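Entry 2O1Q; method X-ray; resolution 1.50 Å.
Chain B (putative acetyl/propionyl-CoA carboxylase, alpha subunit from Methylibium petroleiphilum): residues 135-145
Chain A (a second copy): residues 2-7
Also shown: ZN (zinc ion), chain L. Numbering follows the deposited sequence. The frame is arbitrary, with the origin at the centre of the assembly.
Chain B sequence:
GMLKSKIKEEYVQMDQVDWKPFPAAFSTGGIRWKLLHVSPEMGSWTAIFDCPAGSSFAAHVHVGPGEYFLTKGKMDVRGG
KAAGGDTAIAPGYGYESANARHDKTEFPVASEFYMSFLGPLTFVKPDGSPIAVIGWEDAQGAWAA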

ATOM      1  N   GLY B 135       9.311   8.680   9.857  1.00 17.79           N
ATOM      2  CA  GLY B 135       8.094   8.032   9.415  1.00 19.14           C
ATOM      3  C   GLY B 135       6.925   8.289  10.345  1.00 17.99           C
ATOM      4  O   GLY B 135       6.943   9.149  11.210  1.00 16.72           O
ATOM      5  N   TRP B 136       5.905   7.482  10.218  1.00 15.13           N
ATOM      6  CA  TRP B 136       4.660   7.725  10.935  1.00 14.11           C
ATOM      7  C   TRP B 136       4.834   7.900  12.443  1.00 14.70           C
ATOM      8  O   TRP B 136       4.220   8.749  13.024  1.00 16.45           O
ATOM      9  CB  TRP B 136       3.658   6.566  10.626  1.00 15.03           C
ATOM     10  CG  TRP B 136       3.977   5.267  11.287  1.00 15.61           C
ATOM     11  CD1 TRP B 136       4.748   4.300  10.786  1.00 15.94           C
ATOM     12  CD2 TRP B 136       3.533   4.833  12.560  1.00 14.62           C
ATOM     13  NE1 TRP B 136       4.846   3.260  11.695  1.00 17.28           N
ATOM     14  CE2 TRP B 136       4.090   3.552  12.786  1.00 16.70           C
ATOM     15  CE3 TRP B 136       2.727   5.387  13.542  1.00 13.48           C
ATOM     16  CZ2 TRP B 136       3.880   2.848  13.968  1.00 18.30           C
ATOM     17  CZ3 TRP B 136       2.518   4.681  14.749  1.00 15.14           C
ATOM     18  CH2 TRP B 136       3.100   3.429  14.938  1.00 14.92           C
ATOM     19  N   GLU B 137       5.670   7.070  13.049  1.00 14.47           N
ATOM     20  CA  GLU B 137       5.771   7.076  14.474  1.00 15.82           C
ATOM     21  C   GLU B 137       6.618   8.266  14.918  1.00 15.07           C
ATOM     22  O   GLU B 137       6.467   8.779  16.039  1.00 16.67           O
ATOM     23  CB  GLU B 137       6.307   5.732  15.036  1.00 17.88           C
ATOM     24  CG  GLU B 137       7.798   5.549  15.175  1.00 16.70           C
ATOM     25  CD  GLU B 137       8.534   5.471  13.857  1.00 23.24           C
ATOM     26  OE1 GLU B 137       7.922   5.455  12.745  1.00 20.35           O
ATOM     27  OE2 GLU B 137       9.787   5.411  13.923  1.00 23.45           O
ATOM     28  N   ASP B 138       7.521   8.702  14.066  1.00 15.56           N
ATOM     29  CA  ASP B 138       8.296   9.898  14.342  1.00 15.94           C
ATOM     30  C   ASP B 138       7.399  11.141  14.292  1.00 16.51           C
ATOM     31  O   ASP B 138       7.549  12.071  15.080  1.00 18.17           O
ATOM     32  CB  ASP B 138       9.494  10.006  13.376  1.00 17.25           C
ATOM     33  CG  ASP B 138      10.406   8.777  13.431  1.00 19.20           C
ATOM     34  OD1 ASP B 138      11.106   8.578  14.457  1.00 23.27           O
ATOM     35  OD2 ASP B 138      10.394   7.946  12.501  1.00 21.95           O
ATOM     36  N   ALA B 139       6.531  11.196  13.280  1.00 14.89           N
ATOM     37  CA  ALA B 139       5.516  12.236  13.165  1.00 13.76           C
ATOM     38  C   ALA B 139       4.611  12.271  14.354  1.00 16.15           C
ATOM     39  O   ALA B 139       4.405  13.316  14.940  1.00 18.70           O
ATOM     40  CB  ALA B 139       4.716  12.068  11.880  1.00 18.09           C
ATOM     41  N   GLN B 140       4.096  11.120  14.752  1.00 16.74           N
ATOM     42  CA  GLN B 140       3.239  11.050  15.910  1.00 14.16           C
ATOM     43  C   GLN B 140       3.978  11.577  17.113  1.00 15.49           C
ATOM     44  O   GLN B 140       3.397  12.294  17.882  1.00 16.81           O
ATOM     45  CB  GLN B 140       2.721   9.626  16.116  1.00 14.14           C
ATOM     46  CG  GLN B 140       1.896   9.410  17.342  1.00 19.65           C
ATOM     47  CD  GLN B 140       1.397   7.991  17.426  1.00 19.61           C
ATOM     48  OE1 GLN B 140       2.165   7.046  17.689  1.00 16.89           O
ATOM     49  NE2 GLN B 140       0.109   7.834  17.289  1.00 14.00           N
ATOM     50  N   GLY B 141       5.219  11.155  17.295  1.00 15.85           N
ATOM     51  CA  GLY B 141       6.048  11.514  18.443  1.00 15.93           C
ATOM     52  C   GLY B 141       6.315  13.002  18.509  1.00 15.67           C
ATOM     53  O   GLY B 141       6.351  13.574  19.585  1.00 18.69           O
ATOM     54  N   ALA B 142       6.485  13.640  17.368  1.00 16.20           N
ATOM     55  CA  ALA B 142       6.778  15.079  17.320  1.00 16.87           C
ATOM     56  C   ALA B 142       5.514  15.876  17.587  1.00 19.11           C
ATOM     57  O   ALA B 142       5.588  16.989  18.127  1.00 19.61           O
ATOM     58  CB  ALA B 142       7.377  15.447  15.944  1.00 17.87           C
ATOM     59  N   TRP B 143       4.356  15.305  17.278  1.00 19.43           N
ATOM     60  CA  TRP B 143       3.067  15.961  17.454  1.00 19.40           C
ATOM     61  C   TRP B 143       2.559  15.873  18.893  1.00 21.79           C
ATOM     62  O   TRP B 143       1.992  16.811  19.398  1.00 22.22           O
ATOM     63  CB  TRP B 143       2.040  15.298  16.543  1.00 19.01           C
ATOM     64  CG  TRP B 143       0.687  15.880  16.647  1.00 19.95           C
ATOM     65  CD1 TRP B 143      -0.429  15.275  17.145  1.00 20.81           C
ATOM     66  CD2 TRP B 143       0.300  17.199  16.288  1.00 19.14           C
ATOM     67  NE1 TRP B 143      -1.489  16.123  17.088  1.00 23.89           N
ATOM     68  CE2 TRP B 143      -1.071  17.325  16.587  1.00 21.14           C
ATOM     69  CE3 TRP B 143       0.975  18.287  15.726  1.00 16.11           C
ATOM     70  CZ2 TRP B 143      -1.785  18.484  16.329  1.00 21.82           C
ATOM     71  CZ3 TRP B 143       0.274  19.452  15.506  1.00 19.11           C
ATOM     72  CH2 TRP B 143      -1.096  19.541  15.807  1.00 19.88           C
ATOM     73  N   ALA B 144       2.796  14.730  19.533  1.00 22.64           N
ATOM     74  CA  ALA B 144       2.088  14.315  20.741  1.00 24.94           C
ATOM     75  C   ALA B 144       2.458  15.098  21.984  1.00 28.02           C
ATOM     76  O   ALA B 144       1.642  15.256  22.921  1.00 28.68           O
ATOM     77  CB  ALA B 144       2.337  12.822  20.990  1.00 25.47           C
ATOM     78  N   ALA B 145       3.690  15.575  22.012  1.00 28.77           N
ATOM     79  CA  ALA B 145       4.267  16.042  23.261  1.00 33.19           C
ATOM     80  C   ALA B 145       5.631  16.635  22.988  1.00 35.53           C
ATOM     81  O   ALA B 145       6.131  17.459  23.775  1.00 35.81           O
ATOM     82  CB  ALA B 145       4.366  14.871  24.291  1.00 33.12           C
ATOM     83  OXT ALA B 145       6.229  16.289  21.959  1.00 37.08           O
TER
HETATM   84 ZN    ZN L 146      11.069   5.974  12.489  1.00 32.18          ZN
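Chain A, residues 2-7: MLKSKI

Chain A lies along the C-terminal helix of chain B as an extended strip without regular secondary structure. From L3(A) to I7(A) its phi values lie between -62° and -99° and its psi values between 128° and 163°, so each residue advances the chain with little coiling. It runs roughly against the helix direction: L3(A) reaches the last turn, while K6(A) lies beside the first. The closest CA atoms, of Q140(B) and L3(A), are 7.5 Å apart, which leaves room for side chains.

G135(B) occupies the N-cap position, and its O accepts the first i to i+4 bond from A139(B) N at 2.9 Å. The helix then presents W136(B), Q140(B) and A144(B), spaced four residues apart, to chain A. The CA-to-CB bond of W136(B) points toward chain A, and with chi1 in p its broad indole lies against the strip. W136(B) CZ3 lies 3.8 Å from K4(A) O, and W136(B) CH2 4.0 Å from K6(A) CA, both at the ring edge; W136(B) CZ2 is 4.2 Å from K6(A) CB. A large flat ring can thus span several residues of an extended chain.

E137(B) and D138(B) take no part in this contact; their carboxylates bind zinc, through E137(B) OE2 at 2.0 Å and D138(B) OD2 at 2.1 Å.

Q140(B) is central. Fully extended through chi1 and chi2, both t, it brings a polar amide to the backbone of K4(A): K4(A) N lies 2.9 Å from Q140(B) NE2, and K4(A) O 3.0 Å from Q140(B) OE1; the orientation of that amide remains open. Q140(B) CD also packs 3.6 Å from L3(A) CD1.

G141(B) adds no side chain to the contact. One turn beyond Q140(B), the small A144(B) places CB 4.0 Å from L3(A) CD1, an apolar contact that extends the leucine's packing along the helix.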

HETATM    1  N   MSE A   2      -5.347  10.227  20.329  1.00 40.22           N
HETATM    2  CA  MSE A   2      -4.931   8.896  20.873  1.00 42.15           C
HETATM    3  C   MSE A   2      -3.607   8.401  20.256  1.00 32.56           C
HETATM    4  O   MSE A   2      -3.517   8.192  19.031  1.00 28.99           O
HETATM    5  CB  MSE A   2      -6.051   7.853  20.701  1.00 40.89           C
HETATM    6  CG  MSE A   2      -5.637   6.541  19.968  1.00 48.07           C
HETATM    7 SE   MSE A   2      -6.308   4.849  20.729  0.75 65.69          SE
HETATM    8  CE  MSE A   2      -5.759   5.144  22.556  1.00 36.67           C
ATOM      9  N   LEU A   3      -2.598   8.187  21.103  1.00 24.64           N
ATOM     10  CA  LEU A   3      -1.332   7.561  20.663  1.00 20.23           C
ATOM     11  C   LEU A   3      -1.604   6.156  20.151  1.00 19.27           C
ATOM     12  O   LEU A   3      -2.259   5.375  20.819  1.00 20.73           O
ATOM     13  CB  LEU A   3      -0.320   7.518  21.816  1.00 22.66           C
ATOM     14  CG  LEU A   3       1.150   7.502  21.421  1.00 24.62           C
ATOM     15  CD1 LEU A   3       1.603   8.880  20.912  1.00 18.45           C
ATOM     16  CD2 LEU A   3       1.979   7.098  22.636  1.00 22.20           C
ATOM     17  N   LYS A   4      -1.136   5.872  18.953  1.00 13.83           N
ATOM     18  CA  LYS A   4      -1.227   4.561  18.360  1.00 14.92           C
ATOM     19  C   LYS A   4       0.059   3.790  18.504  1.00 16.80           C
ATOM     20  O   LYS A   4       1.157   4.319  18.276  1.00 15.31           O
ATOM     21  CB  LYS A   4      -1.568   4.642  16.894  1.00 14.95           C
ATOM     22  CG  LYS A   4      -2.924   5.314  16.674  1.00 18.27           C
ATOM     23  CD  LYS A   4      -3.370   5.110  15.279  1.00 17.47           C
ATOM     24  CE  LYS A   4      -4.597   5.980  15.008  1.00 17.70           C
ATOM     25  NZ  LYS A   4      -4.844   6.074  13.539  1.00 18.52           N
ATOM     26  N   SER A   5      -0.074   2.513  18.855  1.00 14.27           N
ATOM     27  CA  SER A   5       1.081   1.618  18.942  1.00 18.24           C
ATOM     28  C   SER A   5       1.427   0.955  17.647  1.00 16.84           C
ATOM     29  O   SER A   5       0.611   0.900  16.716  1.00 14.53           O
ATOM     30  CB  SER A   5       0.820   0.537  19.974  1.00 17.69           C
ATOM     31  OG  SER A   5      -0.426  -0.099  19.780  1.00 26.21           O
ATOM     32  N   LYS A   6       2.651   0.420  17.581  1.00 13.93           N
ATOM     33  CA  LYS A   6       3.050  -0.321  16.406  1.00 16.15           C
ATOM     34  C   LYS A   6       2.310  -1.653  16.368  1.00 13.94           C
ATOM     35  O   LYS A   6       1.792  -2.141  17.391  1.00 16.35           O
ATOM     36  CB  LYS A   6       4.537  -0.537  16.363  1.00 17.62           C
ATOM     37  CG  LYS A   6       5.089  -1.397  17.448  1.00 21.88           C
ATOM     38  CD  LYS A   6       6.599  -1.283  17.471  1.00 28.34           C
ATOM     39  CE  LYS A   6       7.258  -2.502  18.092  1.00 36.32           C
ATOM     40  NZ  LYS A   6       7.272  -3.726  17.208  1.00 42.13           N
ATOM     41  N   ILE A   7       2.190  -2.175  15.161  1.00 13.09           N
ATOM     42  CA  ILE A   7       1.543  -3.469  14.908  1.00 12.91           C
ATOM     43  C   ILE A   7       2.434  -4.598  15.424  1.00 13.02           C
ATOM     44  O   ILE A   7       3.620  -4.581  15.270  1.00 17.01           O
ATOM     45  CB  ILE A   7       1.087  -3.614  13.453  1.00 15.64           C
ATOM     46  CG1 ILE A   7       0.187  -2.412  13.093  1.00 14.98           C
ATOM     47  CG2 ILE A   7       0.411  -4.979  13.251  1.00 17.51           C
ATOM     48  CD1 ILE A   7      -1.083  -2.315  13.853  1.00 20.20           C
TER
HETATM   49  O   HOH W   1       9.920   5.471  10.691  1.00 26.53           O
HETATM   50  O   HOH W   2      12.482   6.481  14.202  1.00 28.41           O
HETATM   51  O   HOH W   3      12.659   6.014  11.354  1.00 34.82           O
HETATM   52  O   HOH W   4      11.552   3.585  12.954  1.00 46.47           O